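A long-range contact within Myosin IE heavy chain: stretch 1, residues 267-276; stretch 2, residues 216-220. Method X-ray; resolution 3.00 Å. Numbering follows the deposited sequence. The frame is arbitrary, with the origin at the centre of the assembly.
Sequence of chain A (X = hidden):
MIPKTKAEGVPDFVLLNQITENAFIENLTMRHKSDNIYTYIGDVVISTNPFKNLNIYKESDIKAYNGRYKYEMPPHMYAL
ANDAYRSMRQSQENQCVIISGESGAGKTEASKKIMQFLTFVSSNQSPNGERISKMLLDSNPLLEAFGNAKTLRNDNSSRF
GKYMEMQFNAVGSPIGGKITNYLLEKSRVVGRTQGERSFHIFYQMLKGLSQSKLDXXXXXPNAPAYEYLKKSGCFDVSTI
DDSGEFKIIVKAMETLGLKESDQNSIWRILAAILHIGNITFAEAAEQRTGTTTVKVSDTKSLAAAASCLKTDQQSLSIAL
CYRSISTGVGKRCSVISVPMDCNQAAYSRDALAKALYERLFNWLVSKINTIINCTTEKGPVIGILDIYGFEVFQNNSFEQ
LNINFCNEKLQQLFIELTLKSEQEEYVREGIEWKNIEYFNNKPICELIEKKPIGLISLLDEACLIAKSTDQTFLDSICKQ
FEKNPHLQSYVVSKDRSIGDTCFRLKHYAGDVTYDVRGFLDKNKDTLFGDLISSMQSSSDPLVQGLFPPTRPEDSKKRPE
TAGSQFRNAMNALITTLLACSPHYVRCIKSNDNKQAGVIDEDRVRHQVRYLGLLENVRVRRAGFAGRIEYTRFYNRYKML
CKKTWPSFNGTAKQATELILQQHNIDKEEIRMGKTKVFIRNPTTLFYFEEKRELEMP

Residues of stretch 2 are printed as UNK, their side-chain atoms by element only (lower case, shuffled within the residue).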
# COMPACT_ATOMS: atom_id res chain seq x y z
N TRP A 267 12.18 6.61 21.51
CA TRP A 267 11.35 6.25 22.64
C TRP A 267 10.71 7.45 23.33
O TRP A 267 9.53 7.42 23.68
CB TRP A 267 12.15 5.45 23.65
CG TRP A 267 12.64 4.14 23.14
CD1 TRP A 267 13.67 3.41 23.64
CD2 TRP A 267 12.13 3.40 22.02
NE1 TRP A 267 13.84 2.26 22.91
CE2 TRP A 267 12.90 2.23 21.91
CE3 TRP A 267 11.09 3.61 21.10
CZ2 TRP A 267 12.67 1.27 20.92
CZ3 TRP A 267 10.86 2.65 20.12
CH2 TRP A 267 11.65 1.50 20.04
N ARG A 268 11.50 8.51 23.52
CA ARG A 268 11.00 9.70 24.17
C ARG A 268 9.78 10.25 23.46
O ARG A 268 8.75 10.49 24.09
CB ARG A 268 12.09 10.78 24.24
CG ARG A 268 13.28 10.37 25.08
CD ARG A 268 14.05 11.55 25.62
NE ARG A 268 15.46 11.47 25.27
CZ ARG A 268 15.95 11.83 24.09
NH1 ARG A 268 15.13 12.31 23.16
NH2 ARG A 268 17.24 11.70 23.84
N ILE A 269 9.89 10.44 22.15
CA ILE A 269 8.77 10.95 21.36
C ILE A 269 7.54 10.07 21.51
O ILE A 269 6.43 10.58 21.67
CB ILE A 269 9.15 11.07 19.88
CG1 ILE A 269 10.11 12.24 19.71
CG2 ILE A 269 7.92 11.28 19.03
CD1 ILE A 269 10.67 12.37 18.33
N LEU A 270 7.71 8.75 21.46
CA LEU A 270 6.55 7.90 21.63
C LEU A 270 5.96 8.11 23.03
O LEU A 270 4.74 8.23 23.18
CB LEU A 270 6.91 6.43 21.43
CG LEU A 270 7.15 5.97 19.99
CD1 LEU A 270 7.26 4.46 20.00
CD2 LEU A 270 6.03 6.41 19.08
N ALA A 271 6.83 8.17 24.04
CA ALA A 271 6.38 8.37 25.42
C ALA A 271 5.68 9.73 25.59
O ALA A 271 4.73 9.86 26.36
CB ALA A 271 7.56 8.27 26.36
N ALA A 272 6.17 10.72 24.86
CA ALA A 272 5.60 12.06 24.90
C ALA A 272 4.18 12.02 24.35
O ALA A 272 3.26 12.59 24.95
CB ALA A 272 6.44 13.00 24.06
N ILE A 273 4.00 11.33 23.22
CA ILE A 273 2.69 11.22 22.60
C ILE A 273 1.74 10.54 23.57
O ILE A 273 0.58 10.91 23.67
CB ILE A 273 2.76 10.41 21.29
CG1 ILE A 273 3.58 11.20 20.26
CG2 ILE A 273 1.37 10.13 20.76
CD1 ILE A 273 3.95 10.42 19.03
N LEU A 274 2.25 9.55 24.28
CA LEU A 274 1.44 8.84 25.25
C LEU A 274 1.04 9.75 26.41
O LEU A 274 -0.10 9.69 26.88
CB LEU A 274 2.18 7.63 25.79
CG LEU A 274 2.30 6.43 24.86
CD1 LEU A 274 2.86 5.25 25.64
CD2 LEU A 274 0.94 6.10 24.32
N HIS A 275 1.96 10.58 26.87
CA HIS A 275 1.66 11.49 27.95
C HIS A 275 0.71 12.57 27.46
O HIS A 275 -0.28 12.88 28.12
CB HIS A 275 2.94 12.10 28.51
CG HIS A 275 3.70 11.17 29.40
ND1 HIS A 275 5.08 11.12 29.44
CD2 HIS A 275 3.27 10.23 30.28
CE1 HIS A 275 5.47 10.20 30.30
NE2 HIS A 275 4.39 9.64 30.82
N ILE A 276 0.98 13.13 26.29
CA ILE A 276 0.12 14.17 25.73
C ILE A 276 -1.34 13.71 25.76
O ILE A 276 -2.25 14.49 26.04
CB ILE A 276 0.50 14.49 24.27
CG1 ILE A 276 1.90 15.12 24.21
CG2 ILE A 276 -0.52 15.43 23.66
CD1 ILE A 276 2.39 15.41 22.80
N UNK A 216 12.34 6.18 33.45
CA UNK A 216 13.04 7.36 32.97
C UNK A 216 12.12 8.13 32.03
O UNK A 216 12.26 9.34 31.85
c UNK A 216 15.36 6.24 33.07
o UNK A 216 17.00 6.27 31.33
c UNK A 216 16.43 5.58 32.21
o UNK A 216 16.71 4.37 32.42
c UNK A 216 14.31 6.97 32.22
N UNK A 217 11.17 7.41 31.43
CA UNK A 217 10.22 8.00 30.50
C UNK A 217 8.94 8.42 31.18
O UNK A 217 8.13 9.13 30.60
c UNK A 217 9.89 7.00 29.39
c UNK A 217 11.19 7.95 27.48
c UNK A 217 10.99 6.73 28.36
c UNK A 217 10.62 5.52 27.54
N UNK A 218 8.76 7.99 32.42
CA UNK A 218 7.55 8.35 33.15
C UNK A 218 6.40 7.45 32.73
O UNK A 218 5.23 7.77 32.96
N UNK A 219 6.75 6.32 32.13
CA UNK A 219 5.75 5.36 31.66
C UNK A 219 5.58 4.20 32.60
O UNK A 219 6.46 3.89 33.40
c UNK A 219 6.51 5.13 27.84
c UNK A 219 4.72 6.42 28.96
c UNK A 219 6.13 4.83 30.27
c UNK A 219 6.11 5.82 29.11
N UNK A 220 4.41 3.57 32.50
CA UNK A 220 4.07 2.40 33.29
C UNK A 220 3.69 1.33 32.30
O UNK A 220 2.89 1.58 31.39
c UNK A 220 2.86 2.67 34.21
o UNK A 220 2.24 1.43 34.56
c UNK A 220 1.87 3.57 33.51

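Position 216 carries five side-chain atoms, three carbons and two oxygens. The carbons form an unbranched chain, and the third holds both oxygens, which makes a carboxylate. Two oxygens and no nitrogen exclude the amide. The side chain is out of reach of stretch 1. The residue is Glu216, and one of its oxygens, OE2, is hydrogen-bonded elsewhere in the structure.

Position 217 has four side-chain carbons and no other element. The chain forks at its second carbon, not at CB. CA-to-CB points toward the helix of stretch 1, and the forked end lies against Trp267, Arg268 and Ala271. The fork excludes isoleucine, and the residue is Leu217. Its CD2 is 3.7 Å from Arg268 CA and 3.8 Å from Ala271 CB. Its CD1 is 4.2 Å from Trp267 CB.

Position 218 has no side-chain atoms. Phi is positive, at 81°, and two bonds run back into the last helical turn, a Schellman motif. A CB here would be jammed against the carbonyl oxygen of the residue before. It would also sit tightly against the ring of His275, 3.2 Å from His275 CE1. The residue is Gly218.

Position 219 again has four carbons, forked at the second. CA-to-CB points sideways, but the end of the side chain comes nearer to the helix and reaches Ala271, Leu274 and His275. The residue is Leu219. Its CD1 is 3.6 Å from Ala271 CB, and its CD2 is 4.0 Å from Leu274 CD1.

Position 220 has three side-chain atoms. CB carries one oxygen and one carbon, so the branch is at CB and bears a hydroxyl. It touches nothing on stretch 1. The residue is Thr220.

The contact joins an apolar patch to one polar bond. Leu217 and Leu219 both pack on the small side chain of Ala271, which points toward them. The CA atoms of Ala271 and Leu217 are 6.4 Å apart, the nearest such pair across the stretches. One turn further along the helix, His275 NE2 donates a hydrogen bond to Gly218 O at 3.0 Å, with an angle of 154°. The oxygen lies near the plane of the ring, at its edge, where the N-H can reach it. The turn at Gly218 thus meets the imidazole through its backbone, while the leucines beside it pack on the face of the helix that holds Ala271.

Stretch 2 216-220: ELGLT
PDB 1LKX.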